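PDB 6FIG: receptor-like protein kinase ANXUR1 from Arabidopsis thaliana, which is a plant malectin-like receptor kinase involved in reproduction, whose ectodomain probably senses extracellular signals that its kinase relays. Local coordinates for residues A120-D132 and A180-N192. Residues are numbered along the deposited sequence; the frame is centred on the assembly and turned at random.
Sequences AYLVKEYSLAPTD and AKTANLQSMFRLN. With CA (calcium ion), chain H.
Tyr-126 and Gln-186 sit opposite each other in a non-hydrogen-bonded pair, their side chains side by side and pointing the same way, where antiparallel strands 122-128 and 185-192 meet in the malectin-like ectodomain, continuing strand pairing from 73-80 on one flank to 363-372 on the other. Next to them, Ser-127 N donates to Leu-185 O at 2.8 Å, and Leu-185 N returns a bond to Ser-127 O. Gln-186 runs fully extended, CG trans to the backbone N (chi1 178°), with its CG 3.6 Å from Tyr-126 CE1. Its methylenes pack on the ring while the amide beyond them is satisfied: OE1 accepts from Lys-371 NZ, and one water accepts from both Gln-186 NE2 and Lys-124 NZ.

On the face that carries Glu-125 and Ser-187, a salt bridge forms. Glu-125 reaches out straight, and its OE1 takes three donors: Arg-190 NH1 and NH2, end-on, and, on the anti lone pair, Ser-187 OG at 2.7 Å. The guanidinium stands 48° from the carboxylate plane, yet OE1 lies at its edge, in its plane. Arg-77 on OE2 and Glu-368 on Arg-190 NE extend the network, which probably favours an ionised glutamate. A small serine suits this place, bringing a hydroxyl without bulk.

Beyond the strands Asn-184 stands in for a backbone carbonyl: its OD1 accepts Ala-129 N at 2.9 Å, while a water donates to both Asn-184 OD1 and Ala-129 O.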
loop_
_atom_site.group_PDB
_atom_site.type_symbol
_atom_site.label_atom_id
_atom_site.label_comp_id
_atom_site.label_asym_id
_atom_site.label_seq_id
_atom_site.Cartn_x
_atom_site.Cartn_y
_atom_site.Cartn_z
ATOM N N ALA A 120 10.810 3.792 -25.549
ATOM C CA ALA A 120 12.205 3.762 -25.082
ATOM C C ALA A 120 12.450 2.822 -23.893
ATOM O O ALA A 120 13.608 2.578 -23.539
ATOM C CB ALA A 120 12.676 5.165 -24.734
ATOM N N TYR A 121 11.388 2.305 -23.291
ATOM C CA TYR A 121 11.471 1.408 -22.128
ATOM C C TYR A 121 10.381 0.335 -22.208
ATOM O O TYR A 121 9.404 0.496 -22.940
ATOM C CB TYR A 121 11.336 2.221 -20.833
ATOM C CG TYR A 121 10.025 2.954 -20.726
ATOM C CD1 TYR A 121 9.849 4.194 -21.333
ATOM C CD2 TYR A 121 8.944 2.388 -20.062
ATOM C CE1 TYR A 121 8.637 4.860 -21.263
ATOM C CE2 TYR A 121 7.723 3.045 -19.988
ATOM C CZ TYR A 121 7.582 4.279 -20.589
ATOM O OH TYR A 121 6.378 4.945 -20.522
ATOM N N LEU A 122 10.558 -0.750 -21.459
ATOM C CA LEU A 122 9.606 -1.874 -21.423
ATOM C C LEU A 122 9.363 -2.284 -19.989
ATOM O O LEU A 122 10.287 -2.270 -19.173
ATOM C CB LEU A 122 10.172 -3.116 -22.135
ATOM C CG LEU A 122 10.665 -2.973 -23.563
ATOM C CD1 LEU A 122 11.411 -4.222 -23.997
ATOM C CD2 LEU A 122 9.527 -2.675 -24.523
ATOM N N VAL A 123 8.125 -2.681 -19.689
ATOM C CA VAL A 123 7.806 -3.348 -18.445
ATOM C C VAL A 123 7.115 -4.663 -18.822
ATOM O O VAL A 123 6.022 -4.662 -19.415
ATOM C CB VAL A 123 6.890 -2.528 -17.521
ATOM C CG1 VAL A 123 6.725 -3.236 -16.181
ATOM C CG2 VAL A 123 7.411 -1.104 -17.347
ATOM N N LYS A 124 7.764 -5.774 -18.531
ATOM C CA LYS A 124 7.198 -7.089 -18.733
ATOM C C LYS A 124 6.544 -7.477 -17.422
ATOM O O LYS A 124 7.163 -7.373 -16.374
ATOM C CB LYS A 124 8.270 -8.119 -19.095
ATOM C CG LYS A 124 9.075 -7.828 -20.348
ATOM C CD LYS A 124 8.296 -8.055 -21.614
ATOM C CE LYS A 124 9.255 -8.003 -22.799
ATOM N NZ LYS A 124 8.628 -8.310 -24.095
ATOM N N GLU A 125 5.284 -7.925 -17.448
ATOM C CA GLU A 125 4.582 -8.278 -16.243
ATOM C C GLU A 125 4.017 -9.676 -16.374
ATOM O O GLU A 125 3.375 -9.996 -17.411
ATOM C CB GLU A 125 3.437 -7.298 -15.973
ATOM C CG GLU A 125 2.639 -7.612 -14.721
ATOM C CD GLU A 125 1.478 -6.673 -14.512
ATOM O OE1 GLU A 125 0.391 -7.035 -14.968
ATOM O OE2 GLU A 125 1.629 -5.603 -13.883
ATOM N N TYR A 126 4.198 -10.465 -15.332
ATOM C CA TYR A 126 3.771 -11.849 -15.278
ATOM C C TYR A 126 2.989 -12.089 -14.008
ATOM O O TYR A 126 3.232 -11.443 -12.996
ATOM C CB TYR A 126 4.982 -12.778 -15.338
ATOM C CG TYR A 126 5.859 -12.491 -16.501
ATOM C CD1 TYR A 126 5.603 -13.064 -17.760
ATOM C CD2 TYR A 126 6.937 -11.624 -16.394
ATOM C CE1 TYR A 126 6.390 -12.771 -18.850
ATOM C CE2 TYR A 126 7.728 -11.322 -17.473
ATOM C CZ TYR A 126 7.457 -11.893 -18.707
ATOM O OH TYR A 126 8.215 -11.579 -19.793
ATOM N N SER A 127 2.062 -13.043 -14.050
ATOM C CA SER A 127 1.375 -13.523 -12.878
ATOM C C SER A 127 1.716 -14.991 -12.718
ATOM O O SER A 127 1.338 -15.829 -13.556
ATOM C CB SER A 127 -0.138 -13.334 -12.943
ATOM O OG SER A 127 -0.745 -13.867 -11.773
ATOM N N LEU A 128 2.469 -15.278 -11.665
ATOM C CA LEU A 128 3.046 -16.599 -11.439
ATOM C C LEU A 128 2.193 -17.391 -10.471
ATOM O O LEU A 128 1.949 -16.944 -9.336
ATOM C CB LEU A 128 4.460 -16.452 -10.885
ATOM C CG LEU A 128 5.421 -15.647 -11.772
ATOM C CD1 LEU A 128 6.783 -15.538 -11.090
ATOM C CD2 LEU A 128 5.547 -16.265 -13.164
ATOM N N ALA A 129 1.754 -18.577 -10.889
ATOM C CA ALA A 129 0.993 -19.450 -10.004
ATOM C C ALA A 129 1.792 -19.854 -8.762
ATOM O O ALA A 129 3.032 -19.854 -8.786
ATOM C CB ALA A 129 0.522 -20.702 -10.752
ATOM N N PRO A 130 1.092 -20.230 -7.684
ATOM C CA PRO A 130 1.793 -20.674 -6.481
ATOM C C PRO A 130 2.800 -21.784 -6.788
ATOM O O PRO A 130 2.470 -22.705 -7.543
ATOM C CB PRO A 130 0.672 -21.197 -5.590
ATOM C CG PRO A 130 -0.546 -20.456 -6.016
ATOM C CD PRO A 130 -0.361 -20.123 -7.478
ATOM N N THR A 131 3.991 -21.636 -6.210
ATOM C CA THR A 131 5.172 -22.480 -6.418
ATOM C C THR A 131 5.332 -23.579 -5.368
ATOM O O THR A 131 6.121 -24.505 -5.570
ATOM C CB THR A 131 6.458 -21.609 -6.304
ATOM O OG1 THR A 131 6.449 -20.865 -5.062
ATOM C CG2 THR A 131 6.582 -20.648 -7.440
ATOM N N ASP A 132 4.626 -23.469 -4.235
ATOM C CA ASP A 132 4.941 -24.230 -3.012
ATOM C C ASP A 132 6.423 -24.187 -2.601
ATOM O O ASP A 132 6.949 -25.131 -2.015
ATOM C CB ASP A 132 4.406 -25.665 -3.108
ATOM C CG ASP A 132 2.882 -25.707 -3.176
ATOM O OD1 ASP A 132 2.289 -26.748 -2.824
ATOM O OD2 ASP A 132 2.267 -24.696 -3.575
ATOM N N ALA A 180 -7.449 -21.207 -15.895
ATOM C CA ALA A 180 -6.301 -20.331 -15.617
ATOM C C ALA A 180 -5.953 -20.276 -14.135
ATOM O O ALA A 180 -4.956 -19.622 -13.781
ATOM C CB ALA A 180 -6.559 -18.934 -16.132
ATOM N N LYS A 181 -6.701 -20.988 -13.283
ATOM C CA LYS A 181 -6.465 -20.916 -11.839
ATOM C C LYS A 181 -5.014 -21.204 -11.440
ATOM O O LYS A 181 -4.486 -20.557 -10.536
ATOM C CB LYS A 181 -7.418 -21.844 -11.082
ATOM C CG LYS A 181 -7.216 -21.919 -9.582
ATOM C CD LYS A 181 -7.477 -20.580 -8.918
ATOM C CE LYS A 181 -7.271 -20.644 -7.414
ATOM N NZ LYS A 181 -8.111 -21.661 -6.750
ATOM N N THR A 182 -4.370 -22.165 -12.100
ATOM C CA THR A 182 -2.987 -22.519 -11.770
ATOM C C THR A 182 -2.043 -22.246 -12.946
ATOM O O THR A 182 -0.939 -22.809 -13.007
ATOM C CB THR A 182 -2.857 -23.983 -11.308
ATOM O OG1 THR A 182 -3.443 -24.831 -12.295
ATOM C CG2 THR A 182 -3.554 -24.203 -9.951
ATOM N N ALA A 183 -2.449 -21.364 -13.843
ATOM C CA ALA A 183 -1.631 -20.992 -14.981
ATOM C C ALA A 183 -0.637 -19.902 -14.594
ATOM O O ALA A 183 -0.883 -19.130 -13.659
ATOM C CB ALA A 183 -2.498 -20.524 -16.126
ATOM N N ASN A 184 0.462 -19.856 -15.327
ATOM C CA ASN A 184 1.360 -18.708 -15.332
ATOM C C ASN A 184 0.974 -17.860 -16.510
ATOM O O ASN A 184 0.755 -18.406 -17.608
ATOM C CB ASN A 184 2.809 -19.170 -15.436
ATOM C CG ASN A 184 3.200 -20.039 -14.270
ATOM O OD1 ASN A 184 3.251 -19.561 -13.116
ATOM N ND2 ASN A 184 3.444 -21.325 -14.534
ATOM N N LEU A 185 0.820 -16.554 -16.296
ATOM C CA LEU A 185 0.288 -15.668 -17.314
ATOM C C LEU A 185 1.240 -14.527 -17.535
ATOM O O LEU A 185 1.943 -14.112 -16.601
ATOM C CB LEU A 185 -1.066 -15.087 -16.888
ATOM C CG LEU A 185 -2.173 -16.039 -16.447
ATOM C CD1 LEU A 185 -3.322 -15.237 -15.823
ATOM C CD2 LEU A 185 -2.692 -16.812 -17.622
ATOM N N GLN A 186 1.281 -14.023 -18.749
ATOM C CA GLN A 186 1.915 -12.736 -19.049
ATOM C C GLN A 186 0.820 -11.723 -19.348
ATOM O O GLN A 186 -0.054 -11.975 -20.186
ATOM C CB GLN A 186 2.858 -12.849 -20.231
ATOM C CG GLN A 186 3.523 -11.535 -20.623
ATOM C CD GLN A 186 4.477 -11.642 -21.779
ATOM O OE1 GLN A 186 4.704 -12.724 -22.351
ATOM N NE2 GLN A 186 5.048 -10.500 -22.152
ATOM N N SER A 187 0.917 -10.558 -18.718
ATOM C CA SER A 187 0.028 -9.434 -19.006
ATOM C C SER A 187 0.443 -8.790 -20.293
ATOM O O SER A 187 1.539 -8.269 -20.399
ATOM C CB SER A 187 0.085 -8.403 -17.879
ATOM O OG SER A 187 -0.267 -9.012 -16.663
ATOM N N MET A 188 -0.405 -8.867 -21.319
ATOM C CA MET A 188 -0.043 -8.324 -22.614
ATOM C C MET A 188 -0.522 -6.893 -22.771
ATOM O O MET A 188 0.193 -6.061 -23.293
ATOM C CB MET A 188 -0.604 -9.194 -23.750
ATOM C CG MET A 188 -0.278 -10.668 -23.634
ATOM S SD MET A 188 1.505 -11.018 -23.709
ATOM C CE MET A 188 1.907 -10.616 -25.394
ATOM N N PHE A 189 -1.782 -6.651 -22.402
ATOM C CA PHE A 189 -2.415 -5.331 -22.507
ATOM C C PHE A 189 -3.389 -5.177 -21.364
ATOM O O PHE A 189 -4.003 -6.160 -20.908
ATOM C CB PHE A 189 -3.183 -5.175 -23.833
ATOM C CG PHE A 189 -2.307 -5.301 -25.031
ATOM C CD1 PHE A 189 -1.570 -4.223 -25.477
ATOM C CD2 PHE A 189 -2.150 -6.536 -25.658
ATOM C CE1 PHE A 189 -0.712 -4.351 -26.524
ATOM C CE2 PHE A 189 -1.299 -6.678 -26.723
ATOM C CZ PHE A 189 -0.574 -5.589 -27.166
ATOM N N ARG A 190 -3.507 -3.941 -20.902
ATOM C CA ARG A 190 -4.401 -3.609 -19.808
ATOM C C ARG A 190 -4.920 -2.222 -20.046
ATOM O O ARG A 190 -4.149 -1.253 -20.005
ATOM C CB ARG A 190 -3.676 -3.646 -18.460
ATOM C CG ARG A 190 -4.563 -3.265 -17.298
ATOM C CD ARG A 190 -3.926 -3.545 -15.958
ATOM N NE ARG A 190 -3.785 -4.964 -15.655
ATOM C CZ ARG A 190 -2.636 -5.641 -15.534
ATOM N NH1 ARG A 190 -1.472 -5.072 -15.804
ATOM N NH2 ARG A 190 -2.682 -6.903 -15.154
ATOM N N LEU A 191 -6.224 -2.122 -20.339
ATOM C CA LEU A 191 -6.811 -0.891 -20.836
ATOM C C LEU A 191 -7.990 -0.400 -20.027
ATOM O O LEU A 191 -8.861 -1.187 -19.636
ATOM C CB LEU A 191 -7.299 -1.054 -22.287
ATOM C CG LEU A 191 -6.303 -1.614 -23.290
ATOM C CD1 LEU A 191 -6.968 -1.735 -24.645
ATOM C CD2 LEU A 191 -5.036 -0.771 -23.380
ATOM N N ASN A 192 -8.001 0.903 -19.776
ATOM C CA ASN A 192 -9.204 1.598 -19.341
ATOM C C ASN A 192 -9.925 2.050 -20.602
ATOM O O ASN A 192 -9.544 3.041 -21.221
ATOM C CB ASN A 192 -8.851 2.815 -18.479
ATOM C CG ASN A 192 -10.066 3.515 -17.931
ATOM O OD1 ASN A 192 -11.178 2.981 -18.037
ATOM N ND2 ASN A 192 -9.881 4.706 -17.364
HETATM CA CA CA H . -13.386 2.570 -18.608
HETATM O O HOH W 1 6.407 -9.896 -24.536
HETATM O O HOH W 2 4.240 -8.077 -20.239
HETATM O O HOH W 3 7.465 -12.875 -22.126
HETATM O O HOH W 4 4.660 -20.349 -10.978
#